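PDB 3SFT: protein-glutamate methylesterase/protein-glutamine glutaminase from Thermotoga maritima, which probably demethylates specific methylglutamate residues of chemoreceptors and irreversibly deamidates specific glutamines to glutamate in bacterial chemotaxis, here represented by its C-terminal catalytic domain. Local coordinates for residues V10-S15 with I37-H42; L61-A66 with V77-G82. One frame throughout, in Å; residues are numbered along the deposited sequence.

Interaction 1. Residues V10-S15 with I37-H42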
ATOM      1  N   VAL A  10       4.671   0.145   5.274  1.00 18.17           N
ATOM      2  CA  VAL A  10       3.598  -0.693   4.778  1.00 18.28           C
ATOM      3  C   VAL A  10       3.059  -0.055   3.502  1.00 17.17           C
ATOM      4  O   VAL A  10       2.684   1.113   3.490  1.00 19.34           O
ATOM      5  CB  VAL A  10       2.461  -0.833   5.814  1.00 17.69           C
ATOM      6  CG1 VAL A  10       1.361  -1.741   5.267  1.00 16.96           C
ATOM      7  CG2 VAL A  10       3.007  -1.389   7.125  1.00 17.62           C
ATOM      8  N   VAL A  11       3.099  -0.807   2.413  1.00 15.99           N
ATOM      9  CA  VAL A  11       2.599  -0.329   1.138  1.00 15.60           C
ATOM     10  C   VAL A  11       1.434  -1.240   0.773  1.00 16.33           C
ATOM     11  O   VAL A  11       1.592  -2.458   0.675  1.00 15.72           O
ATOM     12  CB  VAL A  11       3.687  -0.381   0.046  1.00 15.10           C
ATOM     13  CG1 VAL A  11       3.120   0.089  -1.286  1.00 15.16           C
ATOM     14  CG2 VAL A  11       4.881   0.482   0.448  1.00 15.44           C
ATOM     15  N   ILE A  12       0.259  -0.635   0.625  1.00 16.32           N
ATOM     16  CA  ILE A  12      -0.965  -1.353   0.305  1.00 16.00           C
ATOM     17  C   ILE A  12      -1.435  -1.039  -1.102  1.00 17.94           C
ATOM     18  O   ILE A  12      -1.470   0.126  -1.507  1.00 18.33           O
ATOM     19  CB  ILE A  12      -2.111  -0.956   1.265  1.00 16.39           C
ATOM     20  CG1 ILE A  12      -1.661  -1.103   2.723  1.00 15.79           C
ATOM     21  CG2 ILE A  12      -3.349  -1.797   0.977  1.00 17.27           C
ATOM     22  CD1 ILE A  12      -2.767  -0.869   3.750  1.00 14.19           C
ATOM     23  N   GLY A  13      -1.804  -2.088  -1.832  1.00 16.72           N
ATOM     24  CA  GLY A  13      -2.300  -1.940  -3.188  1.00 16.75           C
ATOM     25  C   GLY A  13      -3.713  -2.487  -3.240  1.00 17.70           C
ATOM     26  O   GLY A  13      -3.977  -3.581  -2.744  1.00 17.66           O
ATOM     27  N   SER A  14      -4.621  -1.734  -3.849  1.00 16.84           N
ATOM     28  CA  SER A  14      -6.014  -2.146  -3.932  1.00 16.70           C
ATOM     29  C   SER A  14      -6.728  -1.572  -5.149  1.00 18.17           C
ATOM     30  O   SER A  14      -6.309  -0.560  -5.714  1.00 18.42           O
ATOM     31  CB  SER A  14      -6.750  -1.708  -2.665  1.00 15.07           C
ATOM     32  OG  SER A  14      -6.541  -0.324  -2.416  1.00 10.63           O
ATOM     33  N   SER A  15      -7.826  -2.218  -5.533  1.00 17.91           N
ATOM     34  CA  SER A  15      -8.618  -1.767  -6.658  1.00 17.67           C
ATOM     35  C   SER A  15     -10.112  -1.958  -6.374  1.00 18.06           C
ATOM     36  O   SER A  15     -10.658  -1.291  -5.502  1.00 19.17           O
ATOM     37  CB  SER A  15      -8.197  -2.488  -7.939  1.00 18.43           C
ATOM     38  OG  SER A  15      -8.713  -1.818  -9.074  1.00 20.33           O
ATOM     39  N   ILE A  37       2.222   4.351   6.480  1.00 19.56           N
ATOM     40  CA  ILE A  37       1.451   3.496   5.581  1.00 19.75           C
ATOM     41  C   ILE A  37       1.156   4.236   4.282  1.00 19.27           C
ATOM     42  O   ILE A  37       0.777   5.408   4.299  1.00 19.70           O
ATOM     43  CB  ILE A  37       0.121   3.045   6.227  1.00 18.09           C
ATOM     44  CG1 ILE A  37       0.401   2.278   7.522  1.00 18.79           C
ATOM     45  CG2 ILE A  37      -0.677   2.177   5.258  1.00 18.32           C
ATOM     46  CD1 ILE A  37      -0.836   1.863   8.269  1.00 14.51           C
ATOM     47  N   VAL A  38       1.382   3.560   3.160  1.00 18.06           N
ATOM     48  CA  VAL A  38       1.133   4.134   1.842  1.00 16.66           C
ATOM     49  C   VAL A  38       0.074   3.290   1.139  1.00 16.62           C
ATOM     50  O   VAL A  38       0.187   2.062   1.071  1.00 17.33           O
ATOM     51  CB  VAL A  38       2.422   4.158   0.983  1.00 17.88           C
ATOM     52  CG1 VAL A  38       2.136   4.768  -0.377  1.00 18.39           C
ATOM     53  CG2 VAL A  38       3.520   4.941   1.699  1.00 19.28           C
ATOM     54  N   VAL A  39      -0.968   3.941   0.642  1.00 15.21           N
ATOM     55  CA  VAL A  39      -2.036   3.229  -0.041  1.00 16.12           C
ATOM     56  C   VAL A  39      -2.172   3.670  -1.491  1.00 15.58           C
ATOM     57  O   VAL A  39      -2.328   4.854  -1.769  1.00 17.18           O
ATOM     58  CB  VAL A  39      -3.403   3.446   0.667  1.00 17.24           C
ATOM     59  CG1 VAL A  39      -4.521   2.759  -0.114  1.00 16.33           C
ATOM     60  CG2 VAL A  39      -3.353   2.917   2.094  1.00 14.96           C
ATOM     61  N   VAL A  40      -2.079   2.710  -2.407  1.00 14.59           N
ATOM     62  CA  VAL A  40      -2.242   2.970  -3.829  1.00 13.92           C
ATOM     63  C   VAL A  40      -3.535   2.269  -4.246  1.00 15.58           C
ATOM     64  O   VAL A  40      -3.574   1.051  -4.419  1.00 15.21           O
ATOM     65  CB  VAL A  40      -1.064   2.421  -4.673  1.00 14.39           C
ATOM     66  CG1 VAL A  40      -1.297   2.717  -6.141  1.00 13.78           C
ATOM     67  CG2 VAL A  40       0.260   3.042  -4.223  1.00 14.24           C
ATOM     68  N   GLN A  41      -4.598   3.052  -4.359  1.00 16.30           N
ATOM     69  CA  GLN A  41      -5.913   2.559  -4.743  1.00 17.19           C
ATOM     70  C   GLN A  41      -6.220   3.010  -6.165  1.00 18.37           C
ATOM     71  O   GLN A  41      -6.167   4.205  -6.459  1.00 19.34           O
ATOM     72  CB  GLN A  41      -6.963   3.124  -3.766  1.00 16.52           C
ATOM     73  CG  GLN A  41      -8.431   3.033  -4.212  1.00 16.26           C
ATOM     74  CD  GLN A  41      -8.979   1.622  -4.221  1.00 16.71           C
ATOM     75  OE1 GLN A  41      -8.778   0.861  -3.283  1.00 20.43           O
ATOM     76  NE2 GLN A  41      -9.710   1.280  -5.270  1.00 15.17           N
ATOM     77  N   HIS A  42      -6.520   2.053  -7.044  1.00 19.96           N
ATOM     78  CA  HIS A  42      -6.865   2.351  -8.440  1.00 22.88           C
ATOM     79  C   HIS A  42      -8.183   3.114  -8.438  1.00 24.68           C
ATOM     80  O   HIS A  42      -9.165   2.671  -7.844  1.00 24.31           O
ATOM     81  CB  HIS A  42      -7.061   1.073  -9.263  1.00 21.39           C
ATOM     82  CG  HIS A  42      -5.842   0.213  -9.364  1.00 20.84           C
ATOM     83  ND1 HIS A  42      -5.821  -0.956 -10.093  1.00 22.94           N
ATOM     84  CD2 HIS A  42      -4.609   0.343  -8.824  1.00 20.78           C
ATOM     85  CE1 HIS A  42      -4.627  -1.510  -9.997  1.00 22.29           C
ATOM     86  NE2 HIS A  42      -3.873  -0.744  -9.234  1.00 22.60           N
TER
HETATM   87  O   HOH W   1     -10.912   0.274  -8.532  1.00 29.87           O
HETATM   88  O   HOH W   2      -7.622  -2.923 -11.193  1.00 29.95           O
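V10 to S14 pair in parallel with I37 to Q41, the strand axes 4.7 Å apart at closest and 15° from exact alignment, and five nearly straight backbone hydrogen bonds run from V38 N to V10 O through to H42 N to S14 O. Beta-branched residues suit this extended, buried ladder. I12 lies alongside V39, and its CD1 also reaches I37 CG2 at 4.0 Å; G13, opposite V40, adds no bulk to the other face. Beyond the aliphatic part the contact turns polar. Q41 bends at chi2 (70°), which turns CD back toward the 10-15 segment, where the amide meets S14 and S15. Its OE1 accepts the hydroxyl of S14, with OG 2.7 Å away and above the carbonyl plane, while its NE2 points almost straight at S15 O (2.8 Å) and also donates to H42 O. An alanine in place of Q41 would probably leave the S14 hydroxyl and the carbonyls of S15 and H42 without these mates. S15 and H42 sit beside each other; one water joins S15 OG to H42 ND1 in the ring plane, and H42 NE2 is hydrogen-bonded to D138, all three predicted active-site residues, as in a Ser-His-Asp triad. Helix 18-22 of this beta-alpha-beta unit packs on S14 and V39, helix 112-123 on V11 and V40 across the sheet, and strands 127-131 and 76-79 flank the pair.

Interaction 2. Residues L61-A66 with V77-G82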
ATOM      1  N   LEU A  61      -5.280   7.209  13.059  1.00 28.40           N
ATOM      2  CA  LEU A  61      -4.135   7.642  12.260  1.00 26.06           C
ATOM      3  C   LEU A  61      -4.595   8.799  11.378  1.00 25.24           C
ATOM      4  O   LEU A  61      -5.775   8.907  11.054  1.00 24.73           O
ATOM      5  CB  LEU A  61      -3.637   6.499  11.362  1.00 25.12           C
ATOM      6  CG  LEU A  61      -2.956   5.286  12.004  1.00 24.49           C
ATOM      7  CD1 LEU A  61      -2.841   4.157  10.996  1.00 22.04           C
ATOM      8  CD2 LEU A  61      -1.577   5.675  12.535  1.00 21.86           C
ATOM      9  N   THR A  62      -3.667   9.666  10.995  1.00 24.68           N
ATOM     10  CA  THR A  62      -4.009  10.789  10.134  1.00 25.68           C
ATOM     11  C   THR A  62      -3.918  10.344   8.680  1.00 25.62           C
ATOM     12  O   THR A  62      -2.840   9.995   8.193  1.00 26.33           O
ATOM     13  CB  THR A  62      -3.074  11.992  10.374  1.00 26.16           C
ATOM     14  OG1 THR A  62      -3.167  12.397  11.746  1.00 25.50           O
ATOM     15  CG2 THR A  62      -3.469  13.165   9.477  1.00 25.63           C
ATOM     16  N   VAL A  63      -5.061  10.333   7.998  1.00 24.52           N
ATOM     17  CA  VAL A  63      -5.119   9.915   6.604  1.00 22.68           C
ATOM     18  C   VAL A  63      -5.220  11.117   5.681  1.00 23.54           C
ATOM     19  O   VAL A  63      -6.125  11.943   5.810  1.00 24.31           O
ATOM     20  CB  VAL A  63      -6.311   8.969   6.340  1.00 22.93           C
ATOM     21  CG1 VAL A  63      -6.255   8.439   4.916  1.00 20.78           C
ATOM     22  CG2 VAL A  63      -6.312   7.817   7.346  1.00 20.24           C
ATOM     23  N   LYS A  64      -4.302  11.189   4.725  1.00 22.27           N
ATOM     24  CA  LYS A  64      -4.277  12.293   3.781  1.00 23.45           C
ATOM     25  C   LYS A  64      -3.719  11.822   2.456  1.00 24.02           C
ATOM     26  O   LYS A  64      -3.204  10.712   2.343  1.00 25.19           O
ATOM     27  CB  LYS A  64      -3.399  13.433   4.319  1.00 24.22           C
ATOM     28  CG  LYS A  64      -1.913  13.069   4.458  1.00 24.58           C
ATOM     29  CD  LYS A  64      -1.098  14.186   5.110  1.00 25.16           C
ATOM     30  CE  LYS A  64      -1.016  15.415   4.230  1.00 26.14           C
ATOM     31  NZ  LYS A  64      -0.307  15.121   2.958  1.00 27.12           N
ATOM     32  N   GLU A  65      -3.809  12.693   1.461  1.00 23.93           N
ATOM     33  CA  GLU A  65      -3.301  12.413   0.135  1.00 25.00           C
ATOM     34  C   GLU A  65      -1.790  12.677   0.172  1.00 26.00           C
ATOM     35  O   GLU A  65      -1.340  13.615   0.832  1.00 23.90           O
ATOM     36  CB  GLU A  65      -3.988  13.348  -0.860  1.00 28.53           C
ATOM     37  CG  GLU A  65      -4.048  12.833  -2.284  1.00 35.26           C
ATOM     38  CD  GLU A  65      -5.139  13.505  -3.110  1.00 37.09           C
ATOM     39  OE1 GLU A  65      -5.872  12.781  -3.818  1.00 36.24           O
ATOM     40  OE2 GLU A  65      -5.265  14.750  -3.051  1.00 40.27           O
ATOM     41  N   ALA A  66      -1.005  11.817  -0.477  1.00 24.69           N
ATOM     42  CA  ALA A  66       0.444  12.003  -0.512  1.00 24.95           C
ATOM     43  C   ALA A  66       0.756  13.218  -1.372  1.00 24.77           C
ATOM     44  O   ALA A  66       0.127  13.420  -2.409  1.00 23.83           O
ATOM     45  CB  ALA A  66       1.132  10.771  -1.084  1.00 23.50           C
ATOM     46  N   VAL A  77      -1.238   7.836   7.030  1.00 21.03           N
ATOM     47  CA  VAL A  77      -1.648   6.910   5.990  1.00 19.51           C
ATOM     48  C   VAL A  77      -1.788   7.808   4.762  1.00 21.75           C
ATOM     49  O   VAL A  77      -2.593   8.744   4.750  1.00 22.51           O
ATOM     50  CB  VAL A  77      -2.991   6.220   6.334  1.00 19.70           C
ATOM     51  CG1 VAL A  77      -3.416   5.278   5.204  1.00 18.62           C
ATOM     52  CG2 VAL A  77      -2.851   5.434   7.630  1.00 14.15           C
ATOM     53  N   TYR A  78      -0.934   7.579   3.770  1.00 20.39           N
ATOM     54  CA  TYR A  78      -0.931   8.389   2.557  1.00 19.38           C
ATOM     55  C   TYR A  78      -1.611   7.716   1.365  1.00 18.96           C
ATOM     56  O   TYR A  78      -1.246   6.607   0.984  1.00 19.60           O
ATOM     57  CB  TYR A  78       0.504   8.753   2.180  1.00 18.05           C
ATOM     58  CG  TYR A  78       1.314   9.383   3.294  1.00 21.22           C
ATOM     59  CD1 TYR A  78       1.290  10.762   3.507  1.00 20.31           C
ATOM     60  CD2 TYR A  78       2.120   8.601   4.123  1.00 21.04           C
ATOM     61  CE1 TYR A  78       2.048  11.347   4.518  1.00 23.19           C
ATOM     62  CE2 TYR A  78       2.884   9.175   5.136  1.00 22.22           C
ATOM     63  CZ  TYR A  78       2.843  10.548   5.326  1.00 22.58           C
ATOM     64  OH  TYR A  78       3.592  11.123   6.320  1.00 22.62           O
ATOM     65  N   ILE A  79      -2.592   8.400   0.782  1.00 16.95           N
ATOM     66  CA  ILE A  79      -3.316   7.888  -0.377  1.00 18.58           C
ATOM     67  C   ILE A  79      -2.663   8.481  -1.627  1.00 19.37           C
ATOM     68  O   ILE A  79      -2.504   9.701  -1.726  1.00 19.28           O
ATOM     69  CB  ILE A  79      -4.811   8.320  -0.356  1.00 19.16           C
ATOM     70  CG1 ILE A  79      -5.486   7.919   0.962  1.00 19.03           C
ATOM     71  CG2 ILE A  79      -5.542   7.743  -1.545  1.00 18.60           C
ATOM     72  CD1 ILE A  79      -5.334   6.453   1.349  1.00 20.64           C
ATOM     73  N   ALA A  80      -2.270   7.629  -2.570  1.00 17.95           N
ATOM     74  CA  ALA A  80      -1.640   8.111  -3.798  1.00 18.50           C
ATOM     75  C   ALA A  80      -2.627   8.931  -4.640  1.00 19.23           C
ATOM     76  O   ALA A  80      -3.750   8.498  -4.878  1.00 17.94           O
ATOM     77  CB  ALA A  80      -1.093   6.937  -4.607  1.00 16.81           C
ATOM     78  N   PRO A  81      -2.239  10.151  -5.049  1.00 20.66           N
ATOM     79  CA  PRO A  81      -3.109  11.008  -5.860  1.00 21.68           C
ATOM     80  C   PRO A  81      -3.149  10.524  -7.312  1.00 24.01           C
ATOM     81  O   PRO A  81      -2.250   9.799  -7.754  1.00 25.01           O
ATOM     82  CB  PRO A  81      -2.436  12.374  -5.741  1.00 21.49           C
ATOM     83  CG  PRO A  81      -0.992  12.019  -5.685  1.00 22.23           C
ATOM     84  CD  PRO A  81      -0.984  10.852  -4.715  1.00 21.37           C
ATOM     85  N   GLY A  82      -4.178  10.936  -8.051  1.00 24.24           N
ATOM     86  CA  GLY A  82      -4.315  10.521  -9.438  1.00 25.35           C
ATOM     87  C   GLY A  82      -3.357  11.180 -10.418  1.00 26.52           C
ATOM     88  O   GLY A  82      -2.667  12.138 -10.077  1.00 25.15           O
TER
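V77 fits between L61 and V63 of the neighbouring segment: its CG2 meets L61 CD1 at 3.6 Å, the side chains crossing at about a right angle, while its CB faces V63 CG2 at 3.8 Å. V63 sets CG1, anti to its backbone N (chi1 -174°), into the hollow between V77 and I79, 4.1 Å from I79 CG1. Compact branched residues suit such close interlocking. On the other face, Y78 and K64 lie side by side, the lysine CG against the ring's CD1, and the small methyl of A66 fits against Y78 CB at 3.9 Å. Past the end of strand 76-79, P81 CB touches E65 CG and its CD approaches A66 O at 3.6 Å. Four backbone hydrogen bonds hold these shapes in parallel register. K64 curls at chi3 and chi4, and its NZ donates to E65 O (2.8 Å) while forming salt bridges with E67 and E70. The chemistry is divided: a largely aliphatic face, packed on helix 48-58 through V63 and I79 with E65 at its edge hydrogen-bonded to T48, and another where K64 and Y78 pack through apolar parts while their polar tips hold the 67-73 region, Y78 OH hydrogen-bonded to K73 N.

Interaction 1 closes before interaction 2 opens along the chain, yet the two join side by side in one seven-stranded parallel sheet, their centres about 10 Å apart. From one edge the order begins 62-65, 76-79, 37-41, 9-14, so interaction 1 lies near the middle of the domain and interaction 2 takes in an outermost strand. The seam between them is strand 37-41 beside 76-79: Y78 N and O probably bond I37 O and V39 N, while V39 packs on V77 and I79. Helix 48-58 connects strand 37-41 to 62-65, whereas no helix lies between 66 and 77, in keeping with a modified doubly-wound fold. Predicted active-site residues S15 and H42 follow the strands of interaction 1; interaction 2 extends the sheet to its edge.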